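Local coordinates for alanine racemase 1 (PDB 4Y2W), which belongs to the alanine racemase family, joining an eight-stranded parallel barrel to a mainly beta C-terminal domain, and binds alanine, at residues D4-T9 against R369-Y374; L248-R253 against I283-A288; L301-K306 against D333-I338. The protein carries 1 engineered substitution. All coordinates share one frame; numbering follows the deposited sequence.

Contact 1. Residues D4-T9 against R369-Y374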
ATOM      1  N   ASP A   4      -4.114   8.094 -22.069  1.00 42.66           N
ATOM      2  CA  ASP A   4      -2.736   8.102 -22.561  1.00 42.66           C
ATOM      3  C   ASP A   4      -2.037   6.802 -22.167  1.00 42.03           C
ATOM      4  O   ASP A   4      -2.680   5.885 -21.670  1.00 44.44           O
ATOM      5  CB  ASP A   4      -1.985   9.328 -22.016  1.00 42.36           C
ATOM      6  CG  ASP A   4      -1.892   9.338 -20.498  1.00 42.19           C
ATOM      7  OD1 ASP A   4      -2.111   8.284 -19.866  1.00 41.76           O
ATOM      8  OD2 ASP A   4      -1.594  10.408 -19.931  1.00 42.20           O
ATOM      9  N   GLY A   5      -0.729   6.725 -22.387  1.00 41.42           N
ATOM     10  CA  GLY A   5       0.047   5.533 -22.056  1.00 41.13           C
ATOM     11  C   GLY A   5      -0.019   5.104 -20.602  1.00 40.76           C
ATOM     12  O   GLY A   5       0.066   3.916 -20.304  1.00 42.26           O
ATOM     13  N   VAL A   6      -0.174   6.065 -19.696  1.00 39.99           N
ATOM     14  CA  VAL A   6      -0.203   5.791 -18.259  1.00 39.25           C
ATOM     15  C   VAL A   6      -1.600   5.348 -17.824  1.00 38.68           C
ATOM     16  O   VAL A   6      -2.600   5.751 -18.418  1.00 39.02           O
ATOM     17  CB  VAL A   6       0.229   7.034 -17.448  1.00 39.07           C
ATOM     18  CG1 VAL A   6       0.189   6.758 -15.947  1.00 39.45           C
ATOM     19  CG2 VAL A   6       1.626   7.473 -17.864  1.00 38.67           C
ATOM     20  N   ARG A   7      -1.659   4.515 -16.786  1.00 37.63           N
ATOM     21  CA  ARG A   7      -2.930   4.055 -16.225  1.00 36.65           C
ATOM     22  C   ARG A   7      -3.847   5.239 -15.914  1.00 37.20           C
ATOM     23  O   ARG A   7      -3.368   6.292 -15.482  1.00 38.29           O
ATOM     24  CB  ARG A   7      -2.685   3.247 -14.948  1.00 35.54           C
ATOM     25  CG  ARG A   7      -3.939   2.655 -14.326  1.00 34.78           C
ATOM     26  CD  ARG A   7      -3.664   2.122 -12.938  1.00 34.48           C
ATOM     27  NE  ARG A   7      -4.882   1.642 -12.293  1.00 34.70           N
ATOM     28  CZ  ARG A   7      -4.981   1.301 -11.007  1.00 33.83           C
ATOM     29  NH1 ARG A   7      -3.930   1.388 -10.198  1.00 33.65           N
ATOM     30  NH2 ARG A   7      -6.142   0.881 -10.527  1.00 33.53           N
ATOM     31  N   PRO A   8      -5.167   5.075 -16.128  1.00 37.21           N
ATOM     32  CA  PRO A   8      -6.089   6.163 -15.799  1.00 37.60           C
ATOM     33  C   PRO A   8      -5.968   6.620 -14.342  1.00 37.51           C
ATOM     34  O   PRO A   8      -5.763   7.809 -14.089  1.00 37.69           O
ATOM     35  CB  PRO A   8      -7.466   5.554 -16.081  1.00 37.66           C
ATOM     36  CG  PRO A   8      -7.211   4.505 -17.103  1.00 37.12           C
ATOM     37  CD  PRO A   8      -5.867   3.941 -16.760  1.00 37.28           C
ATOM     38  N   THR A   9      -6.085   5.681 -13.404  1.00 37.30           N
ATOM     39  CA  THR A   9      -5.887   5.973 -11.985  1.00 37.09           C
ATOM     40  C   THR A   9      -4.408   6.260 -11.747  1.00 37.95           C
ATOM     41  O   THR A   9      -3.560   5.423 -12.048  1.00 37.74           O
ATOM     42  CB  THR A   9      -6.356   4.801 -11.102  1.00 36.47           C
ATOM     43  OG1 THR A   9      -7.781   4.698 -11.170  1.00 36.25           O
ATOM     44  CG2 THR A   9      -5.950   4.996  -9.652  1.00 36.87           C
ATOM     45  N   ARG A 369       0.328  -0.227  -7.311  1.00 33.30           N
ATOM     46  CA  ARG A 369      -0.411  -0.233  -8.577  1.00 32.80           C
ATOM     47  C   ARG A 369      -0.649   1.163  -9.162  1.00 32.78           C
ATOM     48  O   ARG A 369      -0.926   1.289 -10.355  1.00 32.51           O
ATOM     49  CB  ARG A 369      -1.749  -0.959  -8.406  1.00 32.29           C
ATOM     50  CG  ARG A 369      -2.290  -1.560  -9.690  1.00 31.83           C
ATOM     51  CD  ARG A 369      -3.363  -2.602  -9.422  1.00 31.78           C
ATOM     52  NE  ARG A 369      -4.541  -2.045  -8.762  1.00 31.61           N
ATOM     53  CZ  ARG A 369      -5.623  -2.749  -8.437  1.00 31.79           C
ATOM     54  NH1 ARG A 369      -5.696  -4.048  -8.711  1.00 31.85           N
ATOM     55  NH2 ARG A 369      -6.644  -2.154  -7.836  1.00 31.91           N
ATOM     56  N   VAL A 370      -0.545   2.198  -8.329  1.00 32.95           N
ATOM     57  CA  VAL A 370      -0.751   3.575  -8.767  1.00 32.96           C
ATOM     58  C   VAL A 370       0.548   4.156  -9.334  1.00 33.72           C
ATOM     59  O   VAL A 370       1.495   4.402  -8.586  1.00 34.46           O
ATOM     60  CB  VAL A 370      -1.226   4.459  -7.596  1.00 33.48           C
ATOM     61  CG1 VAL A 370      -1.456   5.895  -8.057  1.00 33.49           C
ATOM     62  CG2 VAL A 370      -2.488   3.883  -6.968  1.00 34.06           C
ATOM     63  N   PRO A 371       0.606   4.388 -10.660  1.00 33.75           N
ATOM     64  CA  PRO A 371       1.819   5.007 -11.189  1.00 33.51           C
ATOM     65  C   PRO A 371       1.955   6.456 -10.741  1.00 33.75           C
ATOM     66  O   PRO A 371       0.948   7.119 -10.487  1.00 33.36           O
ATOM     67  CB  PRO A 371       1.617   4.931 -12.700  1.00 33.00           C
ATOM     68  CG  PRO A 371       0.144   4.951 -12.868  1.00 33.24           C
ATOM     69  CD  PRO A 371      -0.388   4.149 -11.719  1.00 33.27           C
ATOM     70  N   ARG A 372       3.196   6.926 -10.636  1.00 34.54           N
ATOM     71  CA  ARG A 372       3.484   8.312 -10.292  1.00 35.48           C
ATOM     72  C   ARG A 372       3.927   9.063 -11.536  1.00 37.14           C
ATOM     73  O   ARG A 372       4.884   8.664 -12.197  1.00 37.24           O
ATOM     74  CB  ARG A 372       4.577   8.394  -9.225  1.00 35.32           C
ATOM     75  CG  ARG A 372       4.076   8.284  -7.796  1.00 35.23           C
ATOM     76  CD  ARG A 372       3.536   6.903  -7.472  1.00 35.08           C
ATOM     77  NE  ARG A 372       3.361   6.734  -6.031  1.00 35.18           N
ATOM     78  CZ  ARG A 372       2.882   5.640  -5.446  1.00 34.94           C
ATOM     79  NH1 ARG A 372       2.511   4.591  -6.166  1.00 34.74           N
ATOM     80  NH2 ARG A 372       2.769   5.593  -4.127  1.00 35.87           N
ATOM     81  N   VAL A 373       3.210  10.140 -11.851  1.00 39.08           N
ATOM     82  CA  VAL A 373       3.546  11.024 -12.961  1.00 39.92           C
ATOM     83  C   VAL A 373       4.127  12.305 -12.368  1.00 41.08           C
ATOM     84  O   VAL A 373       3.620  12.806 -11.363  1.00 41.54           O
ATOM     85  CB  VAL A 373       2.299  11.343 -13.813  1.00 40.21           C
ATOM     86  CG1 VAL A 373       2.662  12.215 -15.006  1.00 40.59           C
ATOM     87  CG2 VAL A 373       1.637  10.054 -14.279  1.00 40.30           C
ATOM     88  N   TYR A 374       5.182  12.832 -12.993  1.00 43.13           N
ATOM     89  CA  TYR A 374       5.957  13.940 -12.423  1.00 44.02           C
ATOM     90  C   TYR A 374       5.883  15.222 -13.247  1.00 45.08           C
ATOM     91  O   TYR A 374       6.023  15.194 -14.471  1.00 44.88           O
ATOM     92  CB  TYR A 374       7.412  13.506 -12.235  1.00 43.64           C
ATOM     93  CG  TYR A 374       7.551  12.445 -11.172  1.00 43.48           C
ATOM     94  CD1 TYR A 374       7.604  12.786  -9.825  1.00 43.30           C
ATOM     95  CD2 TYR A 374       7.592  11.098 -11.509  1.00 43.04           C
ATOM     96  CE1 TYR A 374       7.711  11.815  -8.842  1.00 42.98           C
ATOM     97  CE2 TYR A 374       7.704  10.120 -10.534  1.00 43.05           C
ATOM     98  CZ  TYR A 374       7.759  10.485  -9.202  1.00 42.56           C
ATOM     99  OH  TYR A 374       7.869   9.518  -8.237  1.00 41.61           O
TER

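Contact 2. Residues L248-R253 against I283-A288. With ALA (alanine), chain D.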
ATOM      1  N   LEU A 248       0.706  16.774  -4.383  1.00 42.09           N
ATOM      2  CA  LEU A 248       0.175  15.538  -4.953  1.00 41.72           C
ATOM      3  C   LEU A 248      -1.290  15.665  -5.340  1.00 42.18           C
ATOM      4  O   LEU A 248      -2.097  16.176  -4.564  1.00 42.53           O
ATOM      5  CB  LEU A 248       0.323  14.398  -3.951  1.00 40.76           C
ATOM      6  CG  LEU A 248      -0.214  13.031  -4.387  1.00 40.33           C
ATOM      7  CD1 LEU A 248       0.660  11.924  -3.816  1.00 40.11           C
ATOM      8  CD2 LEU A 248      -1.676  12.827  -4.002  1.00 40.51           C
ATOM      9  N   ARG A 249      -1.629  15.176  -6.532  1.00 42.46           N
ATOM     10  CA  ARG A 249      -3.027  15.014  -6.933  1.00 42.73           C
ATOM     11  C   ARG A 249      -3.314  13.549  -7.272  1.00 41.67           C
ATOM     12  O   ARG A 249      -2.782  13.012  -8.245  1.00 42.34           O
ATOM     13  CB  ARG A 249      -3.368  15.907  -8.124  1.00 43.17           C
ATOM     14  CG  ARG A 249      -3.291  17.398  -7.836  1.00 44.23           C
ATOM     15  CD  ARG A 249      -4.304  18.164  -8.672  1.00 45.12           C
ATOM     16  NE  ARG A 249      -4.225  17.798 -10.086  1.00 45.49           N
ATOM     17  CZ  ARG A 249      -5.233  17.852 -10.958  1.00 45.31           C
ATOM     18  NH1 ARG A 249      -6.448  18.258 -10.595  1.00 44.75           N
ATOM     19  NH2 ARG A 249      -5.023  17.485 -12.216  1.00 46.43           N
ATOM     20  N   PHE A 250      -4.149  12.910  -6.457  1.00 39.96           N
ATOM     21  CA  PHE A 250      -4.543  11.521  -6.660  1.00 39.04           C
ATOM     22  C   PHE A 250      -5.790  11.529  -7.533  1.00 38.14           C
ATOM     23  O   PHE A 250      -6.851  11.952  -7.086  1.00 37.67           O
ATOM     24  CB  PHE A 250      -4.812  10.860  -5.301  1.00 38.86           C
ATOM     25  CG  PHE A 250      -4.991   9.363  -5.344  1.00 38.80           C
ATOM     26  CD1 PHE A 250      -4.702   8.611  -6.481  1.00 38.95           C
ATOM     27  CD2 PHE A 250      -5.419   8.696  -4.202  1.00 38.76           C
ATOM     28  CE1 PHE A 250      -4.867   7.237  -6.484  1.00 38.82           C
ATOM     29  CE2 PHE A 250      -5.583   7.324  -4.199  1.00 39.24           C
ATOM     30  CZ  PHE A 250      -5.306   6.592  -5.342  1.00 39.05           C
ATOM     31  N   THR A 251      -5.651  11.081  -8.780  1.00 37.61           N
ATOM     32  CA  THR A 251      -6.714  11.221  -9.776  1.00 37.49           C
ATOM     33  C   THR A 251      -7.043   9.914 -10.500  1.00 37.16           C
ATOM     34  O   THR A 251      -6.247   8.971 -10.505  1.00 37.52           O
ATOM     35  CB  THR A 251      -6.335  12.281 -10.829  1.00 37.90           C
ATOM     36  OG1 THR A 251      -5.367  11.743 -11.738  1.00 37.78           O
ATOM     37  CG2 THR A 251      -5.765  13.532 -10.156  1.00 38.12           C
ATOM     38  N   THR A 252      -8.230   9.877 -11.103  1.00 35.98           N
ATOM     39  CA  THR A 252      -8.655   8.767 -11.959  1.00 35.43           C
ATOM     40  C   THR A 252      -9.599   9.270 -13.054  1.00 35.65           C
ATOM     41  O   THR A 252      -9.803  10.477 -13.191  1.00 35.51           O
ATOM     42  CB  THR A 252      -9.332   7.648 -11.149  1.00 35.09           C
ATOM     43  OG1 THR A 252      -9.568   6.523 -12.001  1.00 35.17           O
ATOM     44  CG2 THR A 252     -10.652   8.112 -10.551  1.00 35.23           C
ATOM     45  N   ARG A 253     -10.165   8.351 -13.835  1.00 35.84           N
ATOM     46  CA  ARG A 253     -10.982   8.729 -14.988  1.00 36.59           C
ATOM     47  C   ARG A 253     -12.337   8.035 -15.010  1.00 36.55           C
ATOM     48  O   ARG A 253     -12.508   6.952 -14.447  1.00 36.14           O
ATOM     49  CB  ARG A 253     -10.243   8.407 -16.288  1.00 37.32           C
ATOM     50  CG  ARG A 253      -8.906   9.111 -16.445  1.00 37.77           C
ATOM     51  CD  ARG A 253      -9.073  10.574 -16.810  1.00 38.24           C
ATOM     52  NE  ARG A 253      -7.863  11.340 -16.513  1.00 39.32           N
ATOM     53  CZ  ARG A 253      -7.553  12.525 -17.039  1.00 39.39           C
ATOM     54  NH1 ARG A 253      -8.356  13.126 -17.920  1.00 38.84           N
ATOM     55  NH2 ARG A 253      -6.418  13.112 -16.686  1.00 39.94           N
ATOM     56  N   ILE A 283     -15.497   4.150 -11.797  1.00 32.27           N
ATOM     57  CA  ILE A 283     -14.126   4.636 -11.906  1.00 32.00           C
ATOM     58  C   ILE A 283     -13.151   3.545 -11.477  1.00 31.25           C
ATOM     59  O   ILE A 283     -13.377   2.859 -10.478  1.00 30.61           O
ATOM     60  CB  ILE A 283     -13.903   5.937 -11.100  1.00 32.51           C
ATOM     61  CG1 ILE A 283     -14.461   5.816  -9.671  1.00 33.14           C
ATOM     62  CG2 ILE A 283     -14.551   7.118 -11.814  1.00 32.18           C
ATOM     63  CD1 ILE A 283     -14.376   7.102  -8.871  1.00 33.62           C
ATOM     64  N   PRO A 284     -12.053   3.377 -12.230  1.00 30.81           N
ATOM     65  CA  PRO A 284     -11.159   2.249 -12.000  1.00 30.58           C
ATOM     66  C   PRO A 284     -10.176   2.493 -10.852  1.00 30.56           C
ATOM     67  O   PRO A 284      -8.965   2.361 -11.030  1.00 29.82           O
ATOM     68  CB  PRO A 284     -10.439   2.119 -13.342  1.00 30.46           C
ATOM     69  CG  PRO A 284     -10.335   3.527 -13.822  1.00 30.75           C
ATOM     70  CD  PRO A 284     -11.565   4.240 -13.321  1.00 30.81           C
ATOM     71  N   VAL A 285     -10.707   2.840  -9.681  1.00 30.84           N
ATOM     72  CA  VAL A 285      -9.907   2.944  -8.468  1.00 30.98           C
ATOM     73  C   VAL A 285     -10.644   2.267  -7.316  1.00 30.95           C
ATOM     74  O   VAL A 285     -11.844   2.466  -7.133  1.00 30.64           O
ATOM     75  CB  VAL A 285      -9.564   4.413  -8.115  1.00 31.07           C
ATOM     76  CG1 VAL A 285     -10.808   5.204  -7.721  1.00 30.83           C
ATOM     77  CG2 VAL A 285      -8.512   4.463  -7.009  1.00 31.17           C
ATOM     78  N   GLY A 286      -9.919   1.455  -6.554  1.00 31.18           N
ATOM     79  CA  GLY A 286     -10.498   0.730  -5.427  1.00 31.90           C
ATOM     80  C   GLY A 286      -9.554   0.701  -4.244  1.00 31.87           C
ATOM     81  O   GLY A 286      -8.593   1.466  -4.202  1.00 32.61           O
ATOM     82  N   TYR A 287      -9.817  -0.186  -3.286  1.00 31.68           N
ATOM     83  CA  TYR A 287      -9.047  -0.194  -2.034  1.00 31.92           C
ATOM     84  C   TYR A 287      -7.636  -0.762  -2.168  1.00 32.57           C
ATOM     85  O   TYR A 287      -6.765  -0.452  -1.352  1.00 33.36           O
ATOM     86  CB  TYR A 287      -9.813  -0.874  -0.888  1.00 31.50           C
ATOM     87  CG  TYR A 287     -10.324  -2.278  -1.141  1.00 30.84           C
ATOM     88  CD1 TYR A 287      -9.461  -3.370  -1.144  1.00 30.63           C
ATOM     89  CD2 TYR A 287     -11.683  -2.517  -1.327  1.00 30.45           C
ATOM     90  CE1 TYR A 287      -9.934  -4.657  -1.353  1.00 30.51           C
ATOM     91  CE2 TYR A 287     -12.165  -3.799  -1.533  1.00 30.55           C
ATOM     92  CZ  TYR A 287     -11.288  -4.863  -1.545  1.00 30.44           C
ATOM     93  OH  TYR A 287     -11.771  -6.130  -1.760  1.00 30.39           O
ATOM     94  N   ALA A 288      -7.401  -1.571  -3.194  1.00 32.77           N
ATOM     95  CA  ALA A 288      -6.061  -2.075  -3.463  1.00 33.22           C
ATOM     96  C   ALA A 288      -5.142  -0.969  -3.979  1.00 33.73           C
ATOM     97  O   ALA A 288      -3.920  -1.129  -3.980  1.00 33.69           O
ATOM     98  CB  ALA A 288      -6.116  -3.219  -4.459  1.00 33.72           C
TER
HETATM   99  N   ALA D 402     -14.321  -7.974  -6.437  1.00 49.37           N
HETATM  100  CA  ALA D 402     -14.088  -8.154  -4.977  1.00 49.46           C
HETATM  101  C   ALA D 402     -13.958  -6.792  -4.293  1.00 50.05           C
HETATM  102  O   ALA D 402     -13.624  -5.805  -4.948  1.00 50.24           O
HETATM  103  CB  ALA D 402     -12.847  -9.004  -4.734  1.00 49.76           C
HETATM  104  OXT ALA D 402     -14.183  -6.630  -3.088  1.00 48.87           O

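Contact 3. Residues L301-K306 against D333-I338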
ATOM      1  N   LEU A 301     -15.981  12.902  -4.199  1.00 42.09           N
ATOM      2  CA  LEU A 301     -14.815  13.202  -5.032  1.00 41.79           C
ATOM      3  C   LEU A 301     -15.132  14.381  -5.933  1.00 41.47           C
ATOM      4  O   LEU A 301     -16.296  14.746  -6.100  1.00 41.74           O
ATOM      5  CB  LEU A 301     -14.442  11.994  -5.895  1.00 41.85           C
ATOM      6  CG  LEU A 301     -14.381  10.624  -5.218  1.00 42.33           C
ATOM      7  CD1 LEU A 301     -14.045   9.552  -6.245  1.00 42.66           C
ATOM      8  CD2 LEU A 301     -13.373  10.605  -4.080  1.00 42.36           C
ATOM      9  N   LEU A 302     -14.097  14.966  -6.522  1.00 41.95           N
ATOM     10  CA  LEU A 302     -14.265  16.120  -7.398  1.00 42.72           C
ATOM     11  C   LEU A 302     -14.323  15.694  -8.856  1.00 43.41           C
ATOM     12  O   LEU A 302     -13.500  14.901  -9.313  1.00 43.98           O
ATOM     13  CB  LEU A 302     -13.132  17.125  -7.195  1.00 42.68           C
ATOM     14  CG  LEU A 302     -13.145  17.886  -5.870  1.00 42.11           C
ATOM     15  CD1 LEU A 302     -11.861  18.685  -5.705  1.00 42.16           C
ATOM     16  CD2 LEU A 302     -14.361  18.798  -5.783  1.00 42.38           C
ATOM     17  N   LEU A 303     -15.305  16.234  -9.573  1.00 43.99           N
ATOM     18  CA  LEU A 303     -15.488  15.982 -10.996  1.00 43.81           C
ATOM     19  C   LEU A 303     -16.055  17.248 -11.612  1.00 45.15           C
ATOM     20  O   LEU A 303     -17.197  17.614 -11.324  1.00 46.66           O
ATOM     21  CB  LEU A 303     -16.452  14.812 -11.211  1.00 43.35           C
ATOM     22  CG  LEU A 303     -17.010  14.601 -12.626  1.00 43.06           C
ATOM     23  CD1 LEU A 303     -15.892  14.362 -13.630  1.00 42.55           C
ATOM     24  CD2 LEU A 303     -18.009  13.453 -12.646  1.00 42.99           C
ATOM     25  N   LYS A 304     -15.254  17.920 -12.438  1.00 45.63           N
ATOM     26  CA  LYS A 304     -15.638  19.195 -13.056  1.00 45.85           C
ATOM     27  C   LYS A 304     -15.930  20.277 -12.015  1.00 45.73           C
ATOM     28  O   LYS A 304     -16.795  21.131 -12.221  1.00 46.12           O
ATOM     29  CB  LYS A 304     -16.853  19.013 -13.975  1.00 46.10           C
ATOM     30  CG  LYS A 304     -16.650  18.015 -15.101  1.00 46.37           C
ATOM     31  CD  LYS A 304     -17.974  17.666 -15.757  1.00 46.96           C
ATOM     32  CE  LYS A 304     -17.790  17.205 -17.191  1.00 47.66           C
ATOM     33  NZ  LYS A 304     -17.705  18.348 -18.141  1.00 47.86           N
ATOM     34  N   GLY A 305     -15.209  20.236 -10.897  1.00 45.90           N
ATOM     35  CA  GLY A 305     -15.406  21.195  -9.809  1.00 46.46           C
ATOM     36  C   GLY A 305     -16.668  20.985  -8.986  1.00 46.89           C
ATOM     37  O   GLY A 305     -17.026  21.842  -8.177  1.00 48.28           O
ATOM     38  N   LYS A 306     -17.339  19.852  -9.186  1.00 47.26           N
ATOM     39  CA  LYS A 306     -18.541  19.498  -8.433  1.00 47.68           C
ATOM     40  C   LYS A 306     -18.229  18.297  -7.555  1.00 47.11           C
ATOM     41  O   LYS A 306     -17.415  17.444  -7.924  1.00 46.80           O
ATOM     42  CB  LYS A 306     -19.695  19.138  -9.376  1.00 48.39           C
ATOM     43  CG  LYS A 306     -20.073  20.216 -10.377  1.00 49.46           C
ATOM     44  CD  LYS A 306     -20.828  21.360  -9.729  1.00 50.25           C
ATOM     45  CE  LYS A 306     -21.161  22.432 -10.752  1.00 51.46           C
ATOM     46  NZ  LYS A 306     -22.013  23.508 -10.174  1.00 52.62           N
ATOM     47  N   ASP A 333     -13.334  11.862 -18.424  1.00 43.06           N
ATOM     48  CA  ASP A 333     -13.271  13.054 -17.583  1.00 43.53           C
ATOM     49  C   ASP A 333     -12.478  12.725 -16.325  1.00 43.41           C
ATOM     50  O   ASP A 333     -12.610  11.635 -15.767  1.00 43.99           O
ATOM     51  CB  ASP A 333     -14.668  13.555 -17.206  1.00 43.64           C
ATOM     52  CG  ASP A 333     -15.385  14.228 -18.366  1.00 44.82           C
ATOM     53  OD1 ASP A 333     -14.716  14.615 -19.355  1.00 45.25           O
ATOM     54  OD2 ASP A 333     -16.626  14.372 -18.284  1.00 44.73           O
ATOM     55  N   GLU A 334     -11.647  13.668 -15.895  1.00 42.83           N
ATOM     56  CA  GLU A 334     -10.813  13.486 -14.714  1.00 42.57           C
ATOM     57  C   GLU A 334     -11.665  13.445 -13.448  1.00 41.69           C
ATOM     58  O   GLU A 334     -12.616  14.220 -13.306  1.00 42.24           O
ATOM     59  CB  GLU A 334      -9.800  14.627 -14.622  1.00 43.49           C
ATOM     60  CG  GLU A 334      -8.851  14.553 -13.438  1.00 44.38           C
ATOM     61  CD  GLU A 334      -7.884  15.717 -13.406  1.00 44.25           C
ATOM     62  OE1 GLU A 334      -6.673  15.481 -13.206  1.00 44.80           O
ATOM     63  OE2 GLU A 334      -8.335  16.865 -13.588  1.00 43.32           O
ATOM     64  N   VAL A 335     -11.321  12.538 -12.536  1.00 39.98           N
ATOM     65  CA  VAL A 335     -11.960  12.472 -11.224  1.00 39.81           C
ATOM     66  C   VAL A 335     -10.879  12.556 -10.152  1.00 39.88           C
ATOM     67  O   VAL A 335     -10.027  11.675 -10.056  1.00 41.34           O
ATOM     68  CB  VAL A 335     -12.770  11.177 -11.049  1.00 39.28           C
ATOM     69  CG1 VAL A 335     -13.331  11.079  -9.634  1.00 39.07           C
ATOM     70  CG2 VAL A 335     -13.892  11.118 -12.076  1.00 39.53           C
ATOM     71  N   VAL A 336     -10.916  13.618  -9.353  1.00 39.36           N
ATOM     72  CA  VAL A 336      -9.894  13.858  -8.335  1.00 38.69           C
ATOM     73  C   VAL A 336     -10.327  13.266  -6.994  1.00 37.61           C
ATOM     74  O   VAL A 336     -11.429  13.516  -6.515  1.00 36.71           O
ATOM     75  CB  VAL A 336      -9.584  15.366  -8.190  1.00 38.50           C
ATOM     76  CG1 VAL A 336      -8.582  15.618  -7.070  1.00 38.58           C
ATOM     77  CG2 VAL A 336      -9.054  15.914  -9.506  1.00 38.54           C
ATOM     78  N   ILE A 337      -9.433  12.475  -6.410  1.00 37.58           N
ATOM     79  CA  ILE A 337      -9.664  11.798  -5.139  1.00 38.35           C
ATOM     80  C   ILE A 337      -9.020  12.577  -3.996  1.00 39.21           C
ATOM     81  O   ILE A 337      -9.615  12.742  -2.927  1.00 39.79           O
ATOM     82  CB  ILE A 337      -9.060  10.382  -5.174  1.00 38.46           C
ATOM     83  CG1 ILE A 337      -9.601   9.603  -6.379  1.00 38.87           C
ATOM     84  CG2 ILE A 337      -9.349   9.642  -3.874  1.00 38.64           C
ATOM     85  CD1 ILE A 337      -8.684   8.496  -6.855  1.00 39.68           C
ATOM     86  N   ILE A 338      -7.787  13.020  -4.236  1.00 39.92           N
ATOM     87  CA  ILE A 338      -7.048  13.897  -3.335  1.00 40.27           C
ATOM     88  C   ILE A 338      -6.508  15.044  -4.170  1.00 40.15           C
ATOM     89  O   ILE A 338      -5.928  14.811  -5.230  1.00 40.19           O
ATOM     90  CB  ILE A 338      -5.846  13.179  -2.686  1.00 40.54           C
ATOM     91  CG1 ILE A 338      -6.308  11.942  -1.912  1.00 40.45           C
ATOM     92  CG2 ILE A 338      -5.073  14.138  -1.785  1.00 40.63           C
ATOM     93  CD1 ILE A 338      -5.173  11.072  -1.416  1.00 41.00           C
TER

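Contact 1. Residues D4-T9 against R369-Y374
Arg-7 meets Pro-371 with its CB and CD and Arg-369 with its guanidinium end; CB lies 3.9 Å from Pro-371 CG. CG stands anti to the backbone N (chi1 -177°) and the chain stays extended to NE, which brings NE past the proline; the guanidinium at its end lies beside the backbone of Arg-369. There NH1 makes a weak hydrogen bond of 3.0 Å to Arg-369 O, while Val-370 N lies at the guanidinium edge. Thr-9 CB sits over one guanidinium face, offset toward the rim. The two arginine groups, their planes 85° apart, bring Arg-7 NH1 within 3.8 Å of Arg-369 NE. This closeness of like charges is probably tolerated because the Asp-289 carboxylate forms a salt bridge with each. Arg-369 also reaches Asp-317 and Glu-70 of the second subunit. Beside this polar end the contact turns apolar, as Val-6 CG1 slides past Pro-371, 3.6 Å from its CG, and touches Val-373 CG2 at 4.0 Å. In the sheet of the C-terminal beta domain, loop 4-9 leads into strand 10-14, parallel to strand 372-376, and backbone hydrogen bonds link Pro-371 and Val-373 to Val-11; strand 379-384, beyond 372-376, touches Val-6.

Contact 2. Residues L248-R253 against I283-A288
Phe-250 and Val-285 meet through ring atom CZ and methyl CG2, 4.2 Å apart, the methyl approaching the ring obliquely. Phe-250 CG lies anti to the backbone N (chi1 -170°), and the end of the ring comes closer to the 283-288 segment than its root does. The other flat group, Tyr-287, belongs to the ligand pocket: the bound alanine places OXT near the plane of its ring, at the edge, where Tyr-287 OH donates a hydrogen bond of 2.8 Å to OXT. Met-316 N and Tyr-268 OH also bond to this alanine. After strand 278-283, antiparallel to 248-260 in the sheet of the C-terminal beta domain, the chain leaves through an inverse gamma turn centred on Pro-284 and closed by a weak hydrogen bond from Val-285 N to Ile-283 O. Thr-252 faces this turn with both branches. Its CG2 packs 3.9 Å from Ile-283 CB, the two side chains crossing at about a right angle, and 4.1 Å from Val-285 CG1. OG1 lies against the ring of Pro-284, near CD and CG, and is hydrogen-bonded to the hydroxyl of Thr-9, which also bonds to Pro-284 O. Ile-283 CG2 and Pro-284 CD both rest against Arg-253 O.

Contact 3. Residues L301-K306 against D333-I338
Leu-302 and Val-336 are joined by two backbone hydrogen bonds, Leu-302 N to Val-336 O at 3.0 Å and Val-336 N to Leu-302 O at 2.9 Å, which make them an antiparallel hydrogen-bonded pair. Leu-302 O also receives a CA-H...O contact from Val-335 CA at 3.5 Å. The bridge is single: strands 301-303 and 334-336 run at 152° to each other, and both chains then turn aside. On one side a type I' turn from Leu-303 to Lys-306 closes a tight hairpin into strand 306-311, with positive phi at Lys-304 and Gly-305. On the other, Ile-337 and Ile-338 together face Phe-250 on the neighbouring strand 248-260 in a classic beta bulge, where the chain turns a corner. At the turn, Lys-304 NZ stays 4.1 Å from Asp-333 OD2, too far for a salt bridge, although Lys-304 CE passes close to that oxygen; OD2 accepts a hydrogen bond from Glu-330 N. Apolar side chains fill in around the bridge. Leu-301 straddles two neighbours, CD1 touching Val-335 CG1 at 3.8 Å and CD2 lying beside Ile-337 CG2 at 4.1 Å. In Leu-303, chi1 167° sets CG and chi2 60° turns CD1 toward Val-335 CG2 and to within 3.9 Å of Asp-333 CB. Leu-302 and Val-336 meet through their CB atoms, and Ile-283 of strand 278-283 packs on Leu-301 and Val-335.

How the contacts relate
All three contacts are largely buried and reach the same mixed sheet, yet their chemistry changes with place. Contact 1 closes the longest loop of chain, enclosing the other two, and lies with contact 2 near the second subunit; its charged side chains contrast with contact 2, which has no hydrogen bond between its segments and mixes apolar touches with carbons resting on oxygens. Contact 3, whose segments no other chain touches, relies on paired backbone and has an exposed lysine at its margin. Contacts 1 and 2 touch, through Thr-9 and Arg-7 against the 283-288 loop. Contacts 2 and 3 bring in strands 248-260 and 334-336, neighbours linked by probable backbone hydrogen bonds, whereas contacts 1 and 3 do not touch.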